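Local coordinates for citrate synthase (Metallosphaera sedula, PDB 6ABW), which probably catalyses the condensation of oxaloacetate with acetyl-CoA and water to give citrate and CoA in the tricarboxylic acid cycle, and binds acetyl-CoA, at residues 28-33 / 354-359; 121-126 / 360-365; 231-236 / 323-328; 238-243 / 264-269. All blocks are in the same frame, centred on the assembly; numbering follows the deposited sequence.

Contact 1: residues 28-33 / 354-359; sequences TSLTYI and WTAHVI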
# COMPACT_ATOMS: atom_id res chain seq x y z
N THR A 28 5.53 -8.67 -19.92
CA THR A 28 6.80 -8.36 -19.35
C THR A 28 7.93 -8.87 -20.20
O THR A 28 7.76 -9.87 -20.88
CB THR A 28 6.93 -8.88 -17.86
OG1 THR A 28 8.10 -8.33 -17.28
CG2 THR A 28 7.07 -10.42 -17.77
N SER A 29 9.07 -8.20 -20.12
CA SER A 29 10.34 -8.64 -20.68
C SER A 29 11.35 -8.96 -19.61
O SER A 29 12.49 -9.24 -19.90
CB SER A 29 10.92 -7.57 -21.63
OG SER A 29 9.99 -7.36 -22.64
N LEU A 30 10.91 -9.05 -18.37
CA LEU A 30 11.79 -9.18 -17.24
C LEU A 30 12.17 -10.62 -16.95
O LEU A 30 13.37 -10.92 -16.83
CB LEU A 30 11.14 -8.57 -15.98
CG LEU A 30 10.93 -7.03 -16.00
CD1 LEU A 30 10.09 -6.58 -14.77
CD2 LEU A 30 12.24 -6.26 -16.10
N THR A 31 11.16 -11.47 -16.77
CA THR A 31 11.37 -12.76 -16.13
C THR A 31 10.61 -13.81 -16.93
O THR A 31 9.41 -13.62 -17.20
CB THR A 31 10.86 -12.75 -14.66
OG1 THR A 31 11.51 -11.67 -13.98
CG2 THR A 31 11.22 -13.91 -13.98
N TYR A 32 11.35 -14.83 -17.32
CA TYR A 32 10.78 -16.01 -18.01
C TYR A 32 10.86 -17.22 -17.08
O TYR A 32 11.90 -17.50 -16.51
CB TYR A 32 11.58 -16.27 -19.29
CG TYR A 32 11.21 -17.56 -19.99
CD1 TYR A 32 10.01 -17.65 -20.68
CD2 TYR A 32 12.06 -18.66 -19.93
CE1 TYR A 32 9.63 -18.84 -21.27
CE2 TYR A 32 11.70 -19.86 -20.58
CZ TYR A 32 10.50 -19.90 -21.26
OH TYR A 32 10.07 -21.05 -21.88
N ILE A 33 9.77 -17.97 -16.98
CA ILE A 33 9.72 -19.17 -16.15
C ILE A 33 9.19 -20.31 -16.97
O ILE A 33 8.16 -20.13 -17.63
CB ILE A 33 8.81 -18.97 -14.90
CG1 ILE A 33 9.33 -17.84 -14.05
CG2 ILE A 33 8.82 -20.24 -14.06
CD1 ILE A 33 8.32 -17.29 -13.08
N TRP A 354 9.87 -5.26 -8.09
CA TRP A 354 8.75 -4.32 -7.94
C TRP A 354 8.92 -3.03 -8.75
O TRP A 354 8.05 -2.66 -9.51
CB TRP A 354 8.51 -3.98 -6.45
CG TRP A 354 8.03 -5.12 -5.61
CD1 TRP A 354 7.27 -6.18 -5.99
CD2 TRP A 354 8.24 -5.27 -4.19
NE1 TRP A 354 7.01 -6.98 -4.90
CE2 TRP A 354 7.57 -6.42 -3.78
CE3 TRP A 354 8.90 -4.50 -3.24
CZ2 TRP A 354 7.64 -6.89 -2.51
CZ3 TRP A 354 8.94 -4.96 -1.96
CH2 TRP A 354 8.30 -6.12 -1.59
N THR A 355 10.07 -2.41 -8.64
CA THR A 355 10.33 -1.16 -9.31
C THR A 355 10.39 -1.41 -10.84
O THR A 355 9.80 -0.64 -11.65
CB THR A 355 11.59 -0.49 -8.87
OG1 THR A 355 12.76 -1.33 -9.03
CG2 THR A 355 11.53 0.06 -7.47
N ALA A 356 11.02 -2.53 -11.24
CA ALA A 356 11.11 -2.78 -12.67
C ALA A 356 9.76 -3.08 -13.30
O ALA A 356 9.46 -2.62 -14.46
CB ALA A 356 12.10 -3.92 -12.96
N HIS A 357 8.90 -3.80 -12.59
CA HIS A 357 7.53 -4.06 -13.09
C HIS A 357 6.68 -2.80 -13.18
O HIS A 357 5.92 -2.64 -14.13
CB HIS A 357 6.79 -5.09 -12.25
CG HIS A 357 7.10 -6.50 -12.60
ND1 HIS A 357 6.46 -7.14 -13.64
CD2 HIS A 357 7.89 -7.43 -12.02
CE1 HIS A 357 6.96 -8.37 -13.76
NE2 HIS A 357 7.81 -8.57 -12.78
N VAL A 358 6.77 -1.92 -12.21
CA VAL A 358 5.94 -0.74 -12.25
C VAL A 358 6.44 0.21 -13.35
O VAL A 358 5.59 0.79 -14.03
CB VAL A 358 5.74 0.00 -10.92
CG1 VAL A 358 4.99 -0.94 -9.95
CG2 VAL A 358 7.00 0.51 -10.29
N ILE A 359 7.74 0.28 -13.58
CA ILE A 359 8.30 1.15 -14.62
C ILE A 359 7.82 0.64 -15.97
O ILE A 359 7.32 1.40 -16.77
CB ILE A 359 9.80 1.28 -14.56
CG1 ILE A 359 10.22 2.03 -13.34
CG2 ILE A 359 10.36 1.95 -15.86
CD1 ILE A 359 11.65 2.02 -13.05
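With CG beside its own backbone N and chi2 at 172°, L30 stretches its CD1 methyl out to H357. The chi1 of H357, -83°, swings the imidazole off the side of its helix to meet it. The methyl sits almost exactly on the ring normal: CD1 of L30 is 3.5 Å from the centroid of the H357 ring and only 6° off the perpendicular, a CH-pi contact over the middle of one face. The same methyl lies 3.8 Å from CB of A356. CD1 thus touches both residues, while CD2 of L30 rests on A356 alone, 3.9 Å from its CB. T28 reaches the ring obliquely, its OG1 3.7 Å from CE1 of H357. That hydroxyl bonds OE2 of E360 on the same helix as the histidine, and OG1 of T28 also accepts from the backbone N of L30 over 3.1 Å, which closes an ST turn. The imidazole is fixed in rotation by bonds at both nitrogens, NE2 with D194 and ND1 with K26, which keeps its face presented to the leucine. A carboxylate on one nitrogen and an ammonium on the other would probably polarise the ring. The contact is buried, away from the annotated sites. It lays the turn leading into strand 31-34 against helix 342-365, with helix 199-208 packing on the H357 side chain through T201, while T28 itself pairs in parallel with a strand of the second subunit.

Contact 2: residues 121-126 / 360-365; sequences MPWNKA and EYVEDQ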
# COMPACT_ATOMS: atom_id res chain seq x y z
N MET A 121 8.75 11.46 -6.35
CA MET A 121 8.68 12.37 -7.50
C MET A 121 7.70 11.84 -8.54
O MET A 121 7.42 10.63 -8.59
CB MET A 121 10.07 12.47 -8.16
CG MET A 121 11.13 13.18 -7.36
SD MET A 121 10.72 14.93 -7.26
CE MET A 121 11.35 15.42 -8.89
N PRO A 122 7.23 12.71 -9.45
CA PRO A 122 6.27 12.22 -10.42
C PRO A 122 6.95 11.27 -11.45
O PRO A 122 8.15 11.31 -11.68
CB PRO A 122 5.77 13.51 -11.16
CG PRO A 122 6.17 14.64 -10.28
CD PRO A 122 7.34 14.19 -9.44
N TRP A 123 6.12 10.46 -12.08
CA TRP A 123 6.63 9.60 -13.15
C TRP A 123 7.18 10.50 -14.27
O TRP A 123 6.61 11.53 -14.58
CB TRP A 123 5.52 8.70 -13.63
CG TRP A 123 5.25 7.68 -12.58
CD1 TRP A 123 4.43 7.76 -11.50
CD2 TRP A 123 5.95 6.43 -12.47
NE1 TRP A 123 4.58 6.63 -10.72
CE2 TRP A 123 5.47 5.78 -11.31
CE3 TRP A 123 6.90 5.79 -13.27
CZ2 TRP A 123 5.94 4.52 -10.93
CZ3 TRP A 123 7.34 4.54 -12.90
CH2 TRP A 123 6.87 3.93 -11.73
N ASN A 124 8.32 10.10 -14.76
CA ASN A 124 9.07 10.82 -15.82
C ASN A 124 9.97 9.82 -16.56
O ASN A 124 10.92 9.31 -15.99
CB ASN A 124 9.88 11.96 -15.16
CG ASN A 124 10.62 12.75 -16.18
OD1 ASN A 124 10.02 13.11 -17.16
ND2 ASN A 124 11.86 12.98 -15.99
N LYS A 125 9.68 9.54 -17.83
CA LYS A 125 10.51 8.55 -18.57
C LYS A 125 12.00 8.68 -18.43
O LYS A 125 12.66 7.68 -18.24
CB LYS A 125 10.20 8.53 -20.06
CG LYS A 125 8.93 7.80 -20.43
CD LYS A 125 8.94 7.48 -21.94
CE LYS A 125 7.72 6.67 -22.35
NZ LYS A 125 8.04 5.23 -22.63
N ALA A 126 12.55 9.89 -18.48
CA ALA A 126 14.00 10.10 -18.39
C ALA A 126 14.66 9.79 -17.05
O ALA A 126 15.81 9.49 -17.02
CB ALA A 126 14.39 11.52 -18.77
N GLU A 360 7.88 -0.67 -16.18
CA GLU A 360 7.37 -1.29 -17.43
C GLU A 360 5.93 -1.00 -17.63
O GLU A 360 5.47 -0.63 -18.74
CB GLU A 360 7.49 -2.82 -17.38
CG GLU A 360 8.52 -3.46 -18.22
CD GLU A 360 8.37 -5.02 -18.25
OE1 GLU A 360 9.01 -5.59 -19.16
OE2 GLU A 360 7.64 -5.64 -17.39
N TYR A 361 5.16 -1.15 -16.55
CA TYR A 361 3.75 -0.92 -16.60
C TYR A 361 3.36 0.53 -16.91
O TYR A 361 2.50 0.77 -17.78
CB TYR A 361 3.08 -1.43 -15.31
CG TYR A 361 1.59 -1.34 -15.36
CD1 TYR A 361 0.83 -2.31 -16.00
CD2 TYR A 361 0.95 -0.27 -14.76
CE1 TYR A 361 -0.57 -2.21 -16.02
CE2 TYR A 361 -0.42 -0.14 -14.80
CZ TYR A 361 -1.19 -1.11 -15.42
OH TYR A 361 -2.58 -0.91 -15.42
N VAL A 362 3.96 1.49 -16.22
CA VAL A 362 3.61 2.89 -16.38
C VAL A 362 4.05 3.31 -17.82
O VAL A 362 3.30 4.04 -18.50
CB VAL A 362 4.26 3.79 -15.33
CG1 VAL A 362 4.12 5.24 -15.66
CG2 VAL A 362 3.64 3.55 -13.90
N GLU A 363 5.24 2.89 -18.23
CA GLU A 363 5.80 3.42 -19.51
C GLU A 363 5.11 2.82 -20.70
O GLU A 363 5.02 3.46 -21.72
CB GLU A 363 7.30 3.25 -19.57
CG GLU A 363 8.03 4.17 -18.64
CD GLU A 363 9.55 4.09 -18.77
OE1 GLU A 363 10.01 3.31 -19.70
OE2 GLU A 363 10.33 4.74 -17.98
N ASP A 364 4.56 1.63 -20.61
CA ASP A 364 4.10 0.96 -21.80
C ASP A 364 2.62 0.87 -21.82
O ASP A 364 1.98 1.22 -22.81
CB ASP A 364 4.82 -0.42 -21.92
CG ASP A 364 4.39 -1.24 -23.16
OD1 ASP A 364 4.05 -0.65 -24.22
OD2 ASP A 364 4.41 -2.49 -23.08
N GLN A 365 2.07 0.46 -20.69
CA GLN A 365 0.76 -0.23 -20.64
C GLN A 365 -0.07 0.37 -19.50
O GLN A 365 -0.85 -0.32 -18.83
CB GLN A 365 0.96 -1.75 -20.46
CG GLN A 365 2.41 -2.12 -20.16
CD GLN A 365 2.66 -3.59 -19.89
OE1 GLN A 365 3.77 -3.96 -19.43
NE2 GLN A 365 1.66 -4.44 -20.19
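W123 lays its indole over the isopropyl group of V362, and both methyls of the valine take part. CG2 stands above the middle of the six-membered ring, 3.7 Å from the W123 centroid and 3° off the normal, which makes a CH-pi contact of nearly ideal direction. CG1 of V362 lies beside the ring fusion, 3.7 Å from CE3 of W123 and close to CD2. This double contact follows from the valine rotamer: chi1 of 168° puts CG1 anti to the backbone N and leaves CG2 beside that N, both turned to the indole. The ring is further tied by NE1, which bonds the carbonyl O of S212, and V358 and I359 of the same helix also touch it. Two residues on, K125 runs its aliphatic chain across E363, and CG of K125 is 4.1 Å from CD of E363. A bend at chi4 (-106°) brings its ammonium to the helix backbone, where NZ is 3.6 Å from the carbonyl O of E363. The contact thus joins the loop between helices 104-119 and 128-151 to the last turns of helix 342-365, at the surface. NZ of K125 and OE1 of E363 are 4.0 Å apart, beyond a salt bridge, and the carboxylate is instead engaged by R129 through OE1 and N128 through OE2. Attraction between lysine and glutamate is therefore probably diffuse, with the specific fit coming from tryptophan on valine.

Contact 3: residues 231-236 / 323-328; sequences GGAAEE and NTDFYS. With ACO (acetyl coenzyme *a), chain D.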
# COMPACT_ATOMS: atom_id res chain seq x y z
N GLY A 231 3.84 -13.24 2.89
CA GLY A 231 5.12 -13.15 3.64
C GLY A 231 5.30 -14.33 4.57
O GLY A 231 4.34 -15.01 4.89
N GLY A 232 6.53 -14.59 4.98
CA GLY A 232 6.80 -15.56 6.02
C GLY A 232 7.19 -16.97 5.53
O GLY A 232 7.42 -17.82 6.36
N ALA A 233 7.25 -17.21 4.23
CA ALA A 233 7.57 -18.57 3.75
C ALA A 233 8.99 -19.04 4.12
O ALA A 233 9.15 -20.19 4.49
CB ALA A 233 7.37 -18.72 2.24
N ALA A 234 10.00 -18.16 4.03
CA ALA A 234 11.36 -18.59 4.40
C ALA A 234 11.43 -18.86 5.88
O ALA A 234 12.08 -19.85 6.34
CB ALA A 234 12.37 -17.50 4.03
N GLU A 235 10.73 -18.05 6.67
CA GLU A 235 10.64 -18.29 8.12
C GLU A 235 9.97 -19.62 8.46
O GLU A 235 10.51 -20.37 9.30
CB GLU A 235 9.85 -17.19 8.88
CG GLU A 235 10.57 -15.85 8.92
CD GLU A 235 10.30 -14.87 7.76
OE1 GLU A 235 10.01 -15.37 6.61
OE2 GLU A 235 10.50 -13.61 8.02
N GLU A 236 8.88 -19.95 7.76
CA GLU A 236 8.11 -21.14 8.09
C GLU A 236 8.96 -22.41 7.75
O GLU A 236 8.95 -23.39 8.51
CB GLU A 236 6.79 -21.20 7.33
CG GLU A 236 5.74 -20.25 7.90
CD GLU A 236 5.55 -20.43 9.42
OE1 GLU A 236 5.81 -19.50 10.23
OE2 GLU A 236 5.21 -21.55 9.82
N ASN A 323 11.68 -25.83 -2.95
CA ASN A 323 11.47 -24.54 -3.58
C ASN A 323 12.46 -23.55 -3.03
O ASN A 323 13.29 -23.89 -2.21
CB ASN A 323 9.98 -24.11 -3.47
CG ASN A 323 9.54 -23.79 -2.06
OD1 ASN A 323 10.28 -23.15 -1.29
ND2 ASN A 323 8.34 -24.18 -1.72
N THR A 324 12.40 -22.34 -3.55
CA THR A 324 13.37 -21.29 -3.22
C THR A 324 13.41 -20.96 -1.75
O THR A 324 14.43 -20.41 -1.28
CB THR A 324 13.09 -20.02 -4.04
OG1 THR A 324 14.18 -19.12 -3.88
CG2 THR A 324 11.80 -19.40 -3.63
N ASP A 325 12.35 -21.29 -1.00
CA ASP A 325 12.26 -20.94 0.44
C ASP A 325 12.95 -21.94 1.36
O ASP A 325 13.07 -21.70 2.56
CB ASP A 325 10.82 -20.66 0.81
CG ASP A 325 10.14 -19.57 -0.14
OD1 ASP A 325 10.74 -18.45 -0.40
OD2 ASP A 325 9.01 -19.88 -0.66
N PHE A 326 13.34 -23.11 0.84
CA PHE A 326 13.83 -24.21 1.66
C PHE A 326 15.21 -23.93 2.25
O PHE A 326 15.44 -24.18 3.42
CB PHE A 326 13.82 -25.57 0.87
CG PHE A 326 13.98 -26.77 1.78
CD1 PHE A 326 12.95 -27.21 2.54
CD2 PHE A 326 15.23 -27.36 1.96
CE1 PHE A 326 13.12 -28.27 3.39
CE2 PHE A 326 15.39 -28.44 2.78
CZ PHE A 326 14.35 -28.90 3.49
N TYR A 327 16.14 -23.44 1.42
CA TYR A 327 17.51 -23.16 1.83
C TYR A 327 17.84 -21.66 1.98
O TYR A 327 18.92 -21.34 2.43
CB TYR A 327 18.48 -23.77 0.83
CG TYR A 327 18.69 -25.24 1.00
CD1 TYR A 327 19.39 -25.69 2.09
CD2 TYR A 327 18.25 -26.15 0.08
CE1 TYR A 327 19.62 -27.05 2.27
CE2 TYR A 327 18.46 -27.54 0.24
CZ TYR A 327 19.13 -27.97 1.34
OH TYR A 327 19.39 -29.32 1.59
N SER A 328 16.91 -20.75 1.69
CA SER A 328 17.28 -19.32 1.77
C SER A 328 17.51 -18.90 3.21
O SER A 328 18.49 -18.19 3.53
CB SER A 328 16.18 -18.46 1.09
OG SER A 328 14.91 -18.63 1.73
N1A ACO D . 4.54 -31.42 1.21
C2A ACO D . 3.92 -32.65 1.11
N3A ACO D . 2.98 -32.95 0.13
C4A ACO D . 2.67 -31.99 -0.77
C5A ACO D . 3.31 -30.65 -0.72
C6A ACO D . 4.29 -30.43 0.34
N6A ACO D . 4.86 -29.21 0.43
N7A ACO D . 2.78 -29.90 -1.72
C8A ACO D . 1.88 -30.67 -2.37
N9A ACO D . 1.81 -31.89 -1.79
C1B ACO D . 0.97 -33.04 -2.24
C2B ACO D . -0.53 -32.73 -2.33
O2B ACO D . -1.23 -32.85 -1.10
C3B ACO D . -0.95 -33.78 -3.33
O3B ACO D . -1.15 -34.99 -2.58
P3B ACO D . -2.17 -36.19 -3.00
O7A ACO D . -2.52 -36.86 -1.69
O8A ACO D . -1.35 -37.07 -3.94
O9A ACO D . -3.34 -35.46 -3.64
C4B ACO D . 0.24 -33.90 -4.29
O4B ACO D . 1.40 -33.46 -3.56
C5B ACO D . 0.15 -33.03 -5.52
O5B ACO D . -0.03 -31.67 -5.13
P1A ACO D . -0.02 -30.52 -6.26
O1A ACO D . -1.42 -30.51 -6.84
O2A ACO D . 1.23 -30.72 -7.13
O3A ACO D . 0.22 -29.10 -5.51
P2A ACO D . -0.86 -28.33 -4.59
O4A ACO D . -1.58 -27.26 -5.37
O5A ACO D . -1.56 -29.30 -3.68
O6A ACO D . 0.21 -27.46 -3.75
CBP ACO D . 1.64 -25.58 -3.47
CCP ACO D . 1.27 -26.73 -4.37
CDP ACO D . 2.95 -24.84 -3.63
CEP ACO D . 0.50 -24.90 -2.70
CAP ACO D . 2.13 -26.52 -2.24
OAP ACO D . 3.13 -27.50 -2.58
C9P ACO D . 2.67 -25.82 -0.99
O9P ACO D . 1.86 -25.48 -0.13
N8P ACO D . 4.01 -25.60 -0.89
C7P ACO D . 4.56 -24.70 0.10
C6P ACO D . 4.51 -25.19 1.53
C5P ACO D . 5.02 -24.00 2.34
O5P ACO D . 6.22 -23.90 2.61
N4P ACO D . 4.12 -23.10 2.79
C3P ACO D . 4.47 -21.98 3.67
C2P ACO D . 4.19 -20.71 2.89
S1P ACO D . 2.77 -19.93 3.58
C ACO D . 3.58 -18.53 3.91
O ACO D . 4.27 -18.52 4.91
CH3 ACO D . 3.45 -17.40 2.93
O HOH W 1 14.05 -20.70 4.76
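D325 and S328 carry the second segment's side of this contact, meeting A233 and A234 in turn. N323 prepares the approach: its OD1 accepts from the backbone N of D325 at 2.8 Å, in the carbonyl plane, a capping bond in the turn that leads into the helix, while its ND2 is held by the O of G269. At D325, chi1 of -54° sets the carboxylate beside the backbone N and against the first turn of helix 233-244, where OD2 comes 3.5 Å from CB of A233. The other oxygen, OD1, is bonded to the hydroxyl of Y192. The backbones come close here, CA of D325 and CA of A234 being 4.7 Å apart, with only alanine methyls on the 233-234 side. This is the active-site region of the citrate synthase fold, where D325 is the predicted catalytic aspartate, near the predicted active-site H270. On the A233 side the acetyl end of acetyl-CoA lies against the turn before the helix, in which G232 is the N-cap residue: CH3 of acetyl-CoA is 3.2 Å from O of G231, and the thioester O of acetyl-CoA is 3.3 Å from N of A233. The main chain of D325 is joined to helix 233-244 by a water, which donates to O of D325 at 2.6 Å and to O of A234. F326 then turns away, its ring packing edge-to-face with F268 and F241. Further along, OG of S328 lies 3.6 Å from CB of A234 and shares the Y192 hydroxyl with D325.

Contact 4: residues 238-243 / 264-269; sequences FKQFVE and RLMGFG. With ACO (acetyl coenzyme *a), chain D.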
# COMPACT_ATOMS: atom_id res chain seq x y z
N PHE A 238 12.28 -22.60 7.71
CA PHE A 238 13.44 -22.66 8.57
C PHE A 238 13.03 -23.04 10.01
O PHE A 238 13.79 -23.73 10.69
CB PHE A 238 14.14 -21.34 8.58
CG PHE A 238 15.45 -21.34 9.30
CD1 PHE A 238 16.64 -21.66 8.65
CD2 PHE A 238 15.50 -21.01 10.63
CE1 PHE A 238 17.85 -21.63 9.33
CE2 PHE A 238 16.70 -21.04 11.30
CZ PHE A 238 17.86 -21.37 10.66
N LYS A 239 11.83 -22.65 10.41
CA LYS A 239 11.29 -23.01 11.73
C LYS A 239 11.12 -24.49 11.95
O LYS A 239 11.27 -24.93 13.09
CB LYS A 239 9.99 -22.27 12.07
CG LYS A 239 10.26 -20.86 12.55
CD LYS A 239 8.95 -20.06 12.59
CE LYS A 239 9.26 -18.64 13.02
NZ LYS A 239 8.05 -17.79 12.82
N GLN A 240 10.93 -25.25 10.87
CA GLN A 240 11.03 -26.70 10.93
C GLN A 240 12.38 -27.17 11.44
O GLN A 240 12.44 -28.03 12.33
CB GLN A 240 10.80 -27.32 9.56
CG GLN A 240 9.44 -27.00 9.01
CD GLN A 240 9.30 -27.52 7.57
OE1 GLN A 240 8.32 -28.22 7.27
NE2 GLN A 240 10.24 -27.11 6.67
N PHE A 241 13.46 -26.57 10.98
CA PHE A 241 14.81 -26.95 11.38
C PHE A 241 15.07 -26.60 12.84
O PHE A 241 15.72 -27.34 13.59
CB PHE A 241 15.91 -26.34 10.52
CG PHE A 241 15.64 -26.31 9.03
CD1 PHE A 241 14.92 -27.35 8.39
CD2 PHE A 241 16.03 -25.24 8.26
CE1 PHE A 241 14.63 -27.30 7.03
CE2 PHE A 241 15.77 -25.18 6.91
CZ PHE A 241 15.07 -26.20 6.27
N VAL A 242 14.55 -25.46 13.24
CA VAL A 242 14.68 -25.03 14.61
C VAL A 242 13.97 -25.98 15.59
O VAL A 242 14.56 -26.38 16.59
CB VAL A 242 14.15 -23.61 14.80
CG1 VAL A 242 14.19 -23.21 16.31
CG2 VAL A 242 14.94 -22.64 13.95
N GLU A 243 12.80 -26.42 15.21
CA GLU A 243 12.03 -27.35 15.99
C GLU A 243 12.72 -28.73 16.10
O GLU A 243 12.68 -29.38 17.15
CB GLU A 243 10.66 -27.46 15.33
CG GLU A 243 9.61 -28.34 16.00
CD GLU A 243 8.25 -28.04 15.39
OE1 GLU A 243 7.82 -26.85 15.47
OE2 GLU A 243 7.65 -28.93 14.77
N ARG A 264 2.16 -30.84 5.34
CA ARG A 264 3.01 -30.60 4.22
C ARG A 264 4.40 -30.24 4.73
O ARG A 264 4.56 -29.77 5.86
CB ARG A 264 2.43 -29.56 3.35
CG ARG A 264 1.27 -30.20 2.59
CD ARG A 264 0.68 -29.19 1.68
NE ARG A 264 -0.24 -29.91 0.80
CZ ARG A 264 -0.91 -29.34 -0.17
NH1 ARG A 264 -0.79 -28.03 -0.37
NH2 ARG A 264 -1.75 -30.07 -0.90
N LEU A 265 5.38 -30.47 3.87
CA LEU A 265 6.73 -30.15 4.22
C LEU A 265 6.92 -28.73 3.72
O LEU A 265 6.78 -28.48 2.52
CB LEU A 265 7.68 -31.17 3.59
CG LEU A 265 9.15 -30.98 3.79
CD1 LEU A 265 9.48 -30.95 5.25
CD2 LEU A 265 9.92 -32.09 3.06
N MET A 266 7.18 -27.77 4.64
CA MET A 266 7.33 -26.41 4.23
C MET A 266 8.64 -26.18 3.46
O MET A 266 9.70 -26.80 3.78
CB MET A 266 7.22 -25.42 5.45
CG MET A 266 5.95 -25.56 6.30
SD MET A 266 4.47 -25.27 5.31
CE MET A 266 3.70 -26.88 5.19
N GLY A 267 8.58 -25.33 2.44
CA GLY A 267 9.67 -25.17 1.49
C GLY A 267 9.83 -26.22 0.45
O GLY A 267 10.82 -26.22 -0.28
N PHE A 268 8.81 -27.10 0.35
CA PHE A 268 8.65 -28.03 -0.77
C PHE A 268 7.40 -27.60 -1.53
O PHE A 268 6.40 -27.11 -0.94
CB PHE A 268 8.48 -29.47 -0.34
CG PHE A 268 9.77 -30.23 -0.25
CD1 PHE A 268 10.84 -29.81 0.57
CD2 PHE A 268 9.96 -31.35 -0.98
CE1 PHE A 268 12.00 -30.57 0.67
CE2 PHE A 268 11.12 -32.08 -0.89
CZ PHE A 268 12.17 -31.68 -0.08
N GLY A 269 7.43 -27.87 -2.81
CA GLY A 269 6.26 -27.69 -3.68
C GLY A 269 6.18 -26.31 -4.34
O GLY A 269 6.60 -25.27 -3.79
N1A ACO D . 4.54 -31.42 1.21
C2A ACO D . 3.92 -32.65 1.11
N3A ACO D . 2.98 -32.95 0.13
C4A ACO D . 2.67 -31.99 -0.77
C5A ACO D . 3.31 -30.65 -0.72
C6A ACO D . 4.29 -30.43 0.34
N6A ACO D . 4.86 -29.21 0.43
N7A ACO D . 2.78 -29.90 -1.72
C8A ACO D . 1.88 -30.67 -2.37
N9A ACO D . 1.81 -31.89 -1.79
C1B ACO D . 0.97 -33.04 -2.24
C2B ACO D . -0.53 -32.73 -2.33
O2B ACO D . -1.23 -32.85 -1.10
C3B ACO D . -0.95 -33.78 -3.33
O3B ACO D . -1.15 -34.99 -2.58
P3B ACO D . -2.17 -36.19 -3.00
O7A ACO D . -2.52 -36.86 -1.69
O8A ACO D . -1.35 -37.07 -3.94
O9A ACO D . -3.34 -35.46 -3.64
C4B ACO D . 0.24 -33.90 -4.29
O4B ACO D . 1.40 -33.46 -3.56
C5B ACO D . 0.15 -33.03 -5.52
O5B ACO D . -0.03 -31.67 -5.13
P1A ACO D . -0.02 -30.52 -6.26
O1A ACO D . -1.42 -30.51 -6.84
O2A ACO D . 1.23 -30.72 -7.13
O3A ACO D . 0.22 -29.10 -5.51
P2A ACO D . -0.86 -28.33 -4.59
O4A ACO D . -1.58 -27.26 -5.37
O5A ACO D . -1.56 -29.30 -3.68
O6A ACO D . 0.21 -27.46 -3.75
CBP ACO D . 1.64 -25.58 -3.47
CCP ACO D . 1.27 -26.73 -4.37
CDP ACO D . 2.95 -24.84 -3.63
CEP ACO D . 0.50 -24.90 -2.70
CAP ACO D . 2.13 -26.52 -2.24
OAP ACO D . 3.13 -27.50 -2.58
C9P ACO D . 2.67 -25.82 -0.99
O9P ACO D . 1.86 -25.48 -0.13
N8P ACO D . 4.01 -25.60 -0.89
C7P ACO D . 4.56 -24.70 0.10
C6P ACO D . 4.51 -25.19 1.53
C5P ACO D . 5.02 -24.00 2.34
O5P ACO D . 6.22 -23.90 2.61
N4P ACO D . 4.12 -23.10 2.79
C3P ACO D . 4.47 -21.98 3.67
C2P ACO D . 4.19 -20.71 2.89
S1P ACO D . 2.77 -19.93 3.58
C ACO D . 3.58 -18.53 3.91
O ACO D . 4.27 -18.52 4.91
CH3 ACO D . 3.45 -17.40 2.93
O HOH W 2 6.09 -28.89 8.39
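Q240 reads the backbone of M266 with both ends of its amide, a pair of hydrogen bonds tying the type II beta turn L265-F268 of the acetyl-CoA site to helix 233-244. This is the tight part. N of M266 donates to OE1 of Q240 at 2.9 Å, and NE2 of Q240 returns a bond to O of M266 at 3.0 Å. Neither is ideally directed: the first donor is tilted 34° from the carbonyl plane of the glutamine, and the second lies above that of M266. The side chain runs extended beyond CG, chi2 174°, crossing that of M266 at about a right angle, and NE2 is also bonded to O of A237. The CD1 methyl of L265 packs 3.6 Å from OE1 of Q240. Elsewhere the fit is looser and water takes over: a water donates to OE1 of Q240 and to O of R264, which stand 4.3 Å apart. M266 bends at chi2 and chi3, which lays its SD 3.3 Å from C5P of acetyl-CoA. R264 turns from the helix to the cofactor, its guanidinium face over C8A of the adenine and NH2 bonding weakly to O5A and O2B. The turn's main chain does the recognising, N and O of L265 pairing with the adenine N1A and N6A. G267 directs its N at the pantetheine carbonyl O5P over 2.8 Å, an N-H...O angle of 163°.

Contacts 3 and 4 form one neighbourhood, their centres about 8 Å apart, and both touch acetyl-CoA: contact 4 holds the adenine and pantetheine side, contact 3 the acetyl end and the predicted catalytic D325. They share helix 233-244 and are joined directly, N of N323 lying 2.8 Å from O of G267. Contacts 1 and 2 form a second pair, with centres about 13 Å apart, using consecutive segments of helix 342-365; OE2 of E360 is 2.7 Å from OG1 of T28. The pairs stand apart, contact 1 about 22 Å from contact 3 and contact 2 about 40 Å from contact 4, centre to centre. Along the chain, contact 4 is nested within contact 3, which is nested within contact 1.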